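PDB 3E82: putative oxidoreductase from Klebsiella pneumoniae subsp. pneumoniae MGH 78578, which probably acts as a nucleotide-dependent oxidoreductase of the Gfo/Idh/MocA family, its substrate not established. Local coordinates for residues Gly143-His154 with Ser239-Val250. Residues are numbered along the deposited sequence; the frame is centred on the assembly and turned at random.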
ATOM      1  N   GLY B 143      18.794 -14.426  -0.863  1.00 26.66           N
ATOM      2  CA  GLY B 143      17.882 -15.413  -1.422  1.00 26.18           C
ATOM      3  C   GLY B 143      16.903 -15.883  -0.355  1.00 25.57           C
ATOM      4  O   GLY B 143      16.069 -16.755  -0.589  1.00 25.10           O
ATOM      5  N   THR B 144      16.994 -15.275   0.822  1.00 24.54           N
ATOM      6  CA  THR B 144      16.149 -15.630   1.951  1.00 24.96           C
ATOM      7  C   THR B 144      14.644 -15.535   1.711  1.00 26.21           C
ATOM      8  O   THR B 144      13.871 -16.311   2.283  1.00 26.77           O
ATOM      9  CB  THR B 144      16.485 -14.756   3.170  1.00 26.03           C
ATOM     10  OG1 THR B 144      17.897 -14.790   3.399  1.00 27.63           O
ATOM     11  CG2 THR B 144      15.756 -15.264   4.413  1.00 27.45           C
ATOM     12  N   LEU B 145      14.217 -14.591   0.878  1.00 23.57           N
ATOM     13  CA  LEU B 145      12.796 -14.423   0.618  1.00 22.61           C
ATOM     14  C   LEU B 145      12.349 -15.140  -0.648  1.00 22.78           C
ATOM     15  O   LEU B 145      11.173 -15.086  -1.007  1.00 23.00           O
ATOM     16  CB  LEU B 145      12.455 -12.932   0.482  1.00 21.37           C
ATOM     17  CG  LEU B 145      12.989 -11.982   1.555  1.00 21.68           C
ATOM     18  CD1 LEU B 145      12.604 -10.551   1.207  1.00 20.82           C
ATOM     19  CD2 LEU B 145      12.437 -12.379   2.916  1.00 20.58           C
ATOM     20  N   GLY B 146      13.274 -15.827  -1.307  1.00 22.73           N
ATOM     21  CA  GLY B 146      12.931 -16.482  -2.555  1.00 22.43           C
ATOM     22  C   GLY B 146      12.792 -15.336  -3.545  1.00 22.77           C
ATOM     23  O   GLY B 146      13.451 -14.312  -3.373  1.00 23.62           O
ATOM     24  N   ALA B 147      11.944 -15.478  -4.560  1.00 22.26           N
ATOM     25  CA  ALA B 147      11.746 -14.401  -5.530  1.00 20.94           C
ATOM     26  C   ALA B 147      10.872 -13.305  -4.921  1.00 20.47           C
ATOM     27  O   ALA B 147       9.795 -13.587  -4.385  1.00 20.54           O
ATOM     28  CB  ALA B 147      11.092 -14.944  -6.800  1.00 20.01           C
ATOM     29  N   VAL B 148      11.336 -12.058  -4.997  1.00 17.88           N
ATOM     30  CA  VAL B 148      10.573 -10.929  -4.457  1.00 18.32           C
ATOM     31  C   VAL B 148       9.315 -10.683  -5.295  1.00 17.48           C
ATOM     32  O   VAL B 148       9.372 -10.669  -6.525  1.00 17.00           O
ATOM     33  CB  VAL B 148      11.425  -9.635  -4.422  1.00 19.31           C
ATOM     34  CG1 VAL B 148      10.552  -8.437  -4.044  1.00 17.46           C
ATOM     35  CG2 VAL B 148      12.554  -9.790  -3.414  1.00 20.62           C
ATOM     36  N   LYS B 149       8.183 -10.487  -4.621  1.00 15.48           N
ATOM     37  CA  LYS B 149       6.917 -10.269  -5.307  1.00 16.78           C
ATOM     38  C   LYS B 149       6.238  -8.958  -4.916  1.00 16.47           C
ATOM     39  O   LYS B 149       5.481  -8.384  -5.707  1.00 14.02           O
ATOM     40  CB  LYS B 149       5.972 -11.458  -5.044  1.00 17.82           C
ATOM     41  CG  LYS B 149       6.447 -12.762  -5.700  1.00 20.37           C
ATOM     42  CD  LYS B 149       6.591 -12.557  -7.201  1.00 25.04           C
ATOM     43  CE  LYS B 149       7.506 -13.586  -7.850  1.00 28.15           C
ATOM     44  NZ  LYS B 149       6.932 -14.946  -7.829  1.00 28.04           N
ATOM     45  N   HIS B 150       6.531  -8.488  -3.706  1.00 16.51           N
ATOM     46  CA  HIS B 150       5.947  -7.261  -3.173  1.00 17.95           C
ATOM     47  C   HIS B 150       6.980  -6.525  -2.311  1.00 18.62           C
ATOM     48  O   HIS B 150       7.354  -6.987  -1.229  1.00 18.91           O
ATOM     49  CB  HIS B 150       4.694  -7.616  -2.346  1.00 18.92           C
ATOM     50  CG  HIS B 150       4.029  -6.443  -1.685  1.00 17.99           C
ATOM     51  ND1 HIS B 150       2.694  -6.152  -1.860  1.00 18.16           N
ATOM     52  CD2 HIS B 150       4.504  -5.515  -0.821  1.00 17.59           C
ATOM     53  CE1 HIS B 150       2.374  -5.097  -1.133  1.00 18.73           C
ATOM     54  NE2 HIS B 150       3.455  -4.689  -0.492  1.00 19.71           N
ATOM     55  N   PHE B 151       7.438  -5.379  -2.813  1.00 18.14           N
ATOM     56  CA  PHE B 151       8.431  -4.543  -2.139  1.00 16.25           C
ATOM     57  C   PHE B 151       7.743  -3.234  -1.751  1.00 16.67           C
ATOM     58  O   PHE B 151       7.258  -2.494  -2.613  1.00 16.28           O
ATOM     59  CB  PHE B 151       9.597  -4.270  -3.094  1.00 17.08           C
ATOM     60  CG  PHE B 151      10.697  -3.414  -2.508  1.00 18.92           C
ATOM     61  CD1 PHE B 151      11.790  -3.996  -1.867  1.00 17.70           C
ATOM     62  CD2 PHE B 151      10.668  -2.032  -2.650  1.00 15.48           C
ATOM     63  CE1 PHE B 151      12.833  -3.212  -1.387  1.00 17.65           C
ATOM     64  CE2 PHE B 151      11.709  -1.240  -2.173  1.00 15.53           C
ATOM     65  CZ  PHE B 151      12.790  -1.829  -1.545  1.00 14.89           C
ATOM     66  N   GLU B 152       7.690  -2.955  -0.452  1.00 16.87           N
ATOM     67  CA  GLU B 152       7.031  -1.752   0.039  1.00 16.91           C
ATOM     68  C   GLU B 152       7.981  -0.898   0.875  1.00 17.66           C
ATOM     69  O   GLU B 152       8.599  -1.384   1.832  1.00 16.61           O
ATOM     70  CB  GLU B 152       5.800  -2.142   0.863  1.00 18.18           C
ATOM     71  CG  GLU B 152       4.878  -0.986   1.159  1.00 19.13           C
ATOM     72  CD  GLU B 152       3.536  -1.439   1.678  1.00 20.29           C
ATOM     73  OE1 GLU B 152       3.146  -2.594   1.395  1.00 19.68           O
ATOM     74  OE2 GLU B 152       2.866  -0.627   2.351  1.00 18.85           O
ATOM     75  N   SER B 153       8.075   0.379   0.507  1.00 17.54           N
ATOM     76  CA  SER B 153       8.957   1.339   1.167  1.00 18.87           C
ATOM     77  C   SER B 153       8.164   2.567   1.599  1.00 20.00           C
ATOM     78  O   SER B 153       7.435   3.165   0.795  1.00 21.45           O
ATOM     79  CB  SER B 153      10.082   1.740   0.201  1.00 17.68           C
ATOM     80  OG  SER B 153      10.954   2.692   0.774  1.00 17.87           O
ATOM     81  N   HIS B 154       8.320   2.948   2.865  1.00 18.82           N
ATOM     82  CA  HIS B 154       7.596   4.082   3.431  1.00 20.00           C
ATOM     83  C   HIS B 154       8.433   5.196   4.040  1.00 21.62           C
ATOM     84  O   HIS B 154       9.531   4.978   4.555  1.00 20.26           O
ATOM     85  CB  HIS B 154       6.671   3.638   4.577  1.00 20.16           C
ATOM     86  CG  HIS B 154       5.468   2.861   4.150  1.00 20.09           C
ATOM     87  ND1 HIS B 154       4.206   3.140   4.632  1.00 18.08           N
ATOM     88  CD2 HIS B 154       5.331   1.797   3.326  1.00 19.27           C
ATOM     89  CE1 HIS B 154       3.343   2.281   4.120  1.00 20.47           C
ATOM     90  NE2 HIS B 154       4.000   1.455   3.325  1.00 21.88           N
ATOM     91  N   SER B 239       5.839   0.432   8.753  1.00 23.12           N
ATOM     92  CA  SER B 239       7.220  -0.032   8.740  1.00 21.95           C
ATOM     93  C   SER B 239       7.977   0.632   7.603  1.00 20.76           C
ATOM     94  O   SER B 239       7.421   0.861   6.529  1.00 19.46           O
ATOM     95  CB  SER B 239       7.279  -1.549   8.550  1.00 20.33           C
ATOM     96  OG  SER B 239       6.537  -2.220   9.548  1.00 21.97           O
ATOM     97  N   ARG B 240       9.251   0.921   7.853  1.00 20.51           N
ATOM     98  CA  ARG B 240      10.122   1.554   6.877  1.00 18.80           C
ATOM     99  C   ARG B 240      10.123   0.759   5.581  1.00 17.92           C
ATOM    100  O   ARG B 240      10.018   1.330   4.499  1.00 17.32           O
ATOM    101  CB  ARG B 240      11.552   1.628   7.423  1.00 19.88           C
ATOM    102  CG  ARG B 240      12.563   2.166   6.418  1.00 18.57           C
ATOM    103  CD  ARG B 240      12.262   3.604   6.030  1.00 17.54           C
ATOM    104  NE  ARG B 240      13.180   4.073   4.994  1.00 19.38           N
ATOM    105  CZ  ARG B 240      13.025   3.845   3.692  1.00 20.20           C
ATOM    106  NH1 ARG B 240      11.979   3.154   3.251  1.00 17.32           N
ATOM    107  NH2 ARG B 240      13.930   4.296   2.830  1.00 19.68           N
ATOM    108  N   PHE B 241      10.266  -0.558   5.715  1.00 17.95           N
ATOM    109  CA  PHE B 241      10.287  -1.488   4.587  1.00 16.93           C
ATOM    110  C   PHE B 241       9.479  -2.735   4.932  1.00 17.81           C
ATOM    111  O   PHE B 241       9.496  -3.205   6.069  1.00 18.90           O
ATOM    112  CB  PHE B 241      11.713  -1.955   4.268  1.00 16.90           C
ATOM    113  CG  PHE B 241      12.564  -0.937   3.551  1.00 17.67           C
ATOM    114  CD1 PHE B 241      12.333  -0.632   2.212  1.00 17.62           C
ATOM    115  CD2 PHE B 241      13.629  -0.322   4.205  1.00 19.24           C
ATOM    116  CE1 PHE B 241      13.158   0.271   1.527  1.00 17.86           C
ATOM    117  CE2 PHE B 241      14.463   0.584   3.532  1.00 18.38           C
ATOM    118  CZ  PHE B 241      14.223   0.878   2.187  1.00 18.18           C
ATOM    119  N   THR B 242       8.789  -3.265   3.931  1.00 17.85           N
ATOM    120  CA  THR B 242       8.004  -4.488   4.052  1.00 16.51           C
ATOM    121  C   THR B 242       8.214  -5.183   2.710  1.00 17.39           C
ATOM    122  O   THR B 242       7.852  -4.640   1.670  1.00 16.92           O
ATOM    123  CB  THR B 242       6.495  -4.204   4.245  1.00 17.57           C
ATOM    124  OG1 THR B 242       6.286  -3.537   5.496  1.00 16.98           O
ATOM    125  CG2 THR B 242       5.709  -5.510   4.232  1.00 16.82           C
ATOM    126  N   VAL B 243       8.816  -6.368   2.732  1.00 17.18           N
ATOM    127  CA  VAL B 243       9.080  -7.100   1.494  1.00 18.12           C
ATOM    128  C   VAL B 243       8.626  -8.544   1.587  1.00 18.39           C
ATOM    129  O   VAL B 243       9.014  -9.262   2.509  1.00 18.66           O
ATOM    130  CB  VAL B 243      10.587  -7.078   1.147  1.00 16.60           C
ATOM    131  CG1 VAL B 243      10.830  -7.737  -0.212  1.00 16.81           C
ATOM    132  CG2 VAL B 243      11.090  -5.644   1.142  1.00 18.65           C
ATOM    133  N   HIS B 244       7.802  -8.962   0.628  1.00 17.58           N
ATOM    134  CA  HIS B 244       7.288 -10.325   0.599  1.00 17.13           C
ATOM    135  C   HIS B 244       7.784 -11.060  -0.630  1.00 18.56           C
ATOM    136  O   HIS B 244       7.730 -10.537  -1.748  1.00 19.83           O
ATOM    137  CB  HIS B 244       5.753 -10.327   0.579  1.00 17.78           C
ATOM    138  CG  HIS B 244       5.129  -9.480   1.644  1.00 17.24           C
ATOM    139  ND1 HIS B 244       5.314  -9.717   2.990  1.00 15.94           N
ATOM    140  CD2 HIS B 244       4.326  -8.395   1.559  1.00 15.95           C
ATOM    141  CE1 HIS B 244       4.653  -8.811   3.687  1.00 16.57           C
ATOM    142  NE2 HIS B 244       4.045  -7.996   2.843  1.00 16.57           N
ATOM    143  N   GLY B 245       8.269 -12.276  -0.413  1.00 18.92           N
ATOM    144  CA  GLY B 245       8.761 -13.109  -1.492  1.00 17.76           C
ATOM    145  C   GLY B 245       8.029 -14.437  -1.408  1.00 19.48           C
ATOM    146  O   GLY B 245       7.260 -14.649  -0.473  1.00 18.16           O
ATOM    147  N   ASP B 246       8.253 -15.341  -2.356  1.00 21.78           N
ATOM    148  CA  ASP B 246       7.550 -16.620  -2.307  1.00 23.32           C
ATOM    149  C   ASP B 246       8.123 -17.614  -1.296  1.00 24.65           C
ATOM    150  O   ASP B 246       7.616 -18.723  -1.168  1.00 24.51           O
ATOM    151  CB  ASP B 246       7.488 -17.263  -3.693  1.00 26.24           C
ATOM    152  CG  ASP B 246       8.847 -17.391  -4.345  1.00 28.95           C
ATOM    153  OD1 ASP B 246       9.861 -17.426  -3.621  1.00 29.72           O
ATOM    154  OD2 ASP B 246       8.896 -17.472  -5.592  1.00 32.74           O
ATOM    155  N   LYS B 247       9.166 -17.211  -0.578  1.00 24.73           N
ATOM    156  CA  LYS B 247       9.780 -18.066   0.434  1.00 27.60           C
ATOM    157  C   LYS B 247       9.688 -17.442   1.821  1.00 26.12           C
ATOM    158  O   LYS B 247       9.889 -18.117   2.831  1.00 27.44           O
ATOM    159  CB  LYS B 247      11.249 -18.334   0.095  1.00 30.64           C
ATOM    160  CG  LYS B 247      11.484 -19.642  -0.656  1.00 33.48           C
ATOM    161  CD  LYS B 247      12.874 -19.697  -1.284  1.00 38.96           C
ATOM    162  CE  LYS B 247      14.005 -19.444  -0.278  1.00 41.33           C
ATOM    163  NZ  LYS B 247      14.202 -20.553   0.705  1.00 44.15           N
ATOM    164  N   GLY B 248       9.381 -16.153   1.876  1.00 23.79           N
ATOM    165  CA  GLY B 248       9.282 -15.491   3.161  1.00 22.72           C
ATOM    166  C   GLY B 248       9.133 -13.990   3.057  1.00 23.60           C
ATOM    167  O   GLY B 248       9.018 -13.435   1.956  1.00 21.44           O
ATOM    168  N   SER B 249       9.143 -13.333   4.216  1.00 22.00           N
ATOM    169  CA  SER B 249       8.988 -11.885   4.299  1.00 22.74           C
ATOM    170  C   SER B 249      10.009 -11.281   5.247  1.00 23.30           C
ATOM    171  O   SER B 249      10.605 -11.976   6.073  1.00 22.01           O
ATOM    172  CB  SER B 249       7.590 -11.522   4.825  1.00 21.20           C
ATOM    173  OG  SER B 249       6.563 -12.040   4.004  1.00 23.80           O
ATOM    174  N   VAL B 250      10.200  -9.974   5.123  1.00 21.61           N
ATOM    175  CA  VAL B 250      11.114  -9.258   5.990  1.00 20.87           C
ATOM    176  C   VAL B 250      10.573  -7.855   6.210  1.00 21.73           C
ATOM    177  O   VAL B 250      10.128  -7.180   5.278  1.00 20.69           O
ATOM    178  CB  VAL B 250      12.546  -9.185   5.397  1.00 22.00           C
ATOM    179  CG1 VAL B 250      12.537  -8.418   4.091  1.00 21.84           C
ATOM    180  CG2 VAL B 250      13.489  -8.529   6.400  1.00 22.04           C
TER
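Leu145 meets the hairpin of 239-250 with both methyls. Its CD1 lies 3.6 Å from both Val243 CG1 and Val250 CG1, and CD2 rests on the backbone of Ser249. Its carbonyl accepts from Lys247 N, above the carbonyl plane. Gly146 follows at positive phi, with its CA against Asp246 OD1 and the Lys247 chain. Ala147 N donates to Asp246 OD1 (3.0 Å) from above the carboxylate plane, and Ala147 O takes Asp246 N. Lys149 and His150 form a classic beta bulge opposite His244, whose O accepts from both their backbone N atoms. Lys149 NZ makes a long salt bridge to Asp246 OD2 and a hydrogen bond to Leu205 O of the second subunit. The bulge lies within strand 148-154, which runs antiparallel to 241-245 in the mixed sheet of the C-terminal alpha/beta domain. The His150 and His244 side chains lie side by side, CD2 to CD2 at 3.7 Å, ring planes at 57°. His150 ND1 is hydrogen-bonded to Trp214 NE1 of the second subunit. On the other face, towards helix 176-192, Phe151 CD1 touches Val243 CG2 at 3.5 Å and CZ meets Phe241 CE1. Glu152 and Thr242 form an antiparallel hydrogen-bonded pair, and their CB atoms touch. With CG anti to the backbone N (chi1 -167°) and the chain extended beyond it, Glu152 OE1 accepts from His150 NE2 and OE2 from His154 NE2, each through its anti lone pair. Ser153 OG accepts from Arg240 NH1 (2.7 Å) in the guanidinium plane. The Phe241 ring packs against one guanidinium face. His154 N donates to Arg240 O (2.9 Å), past the last pair.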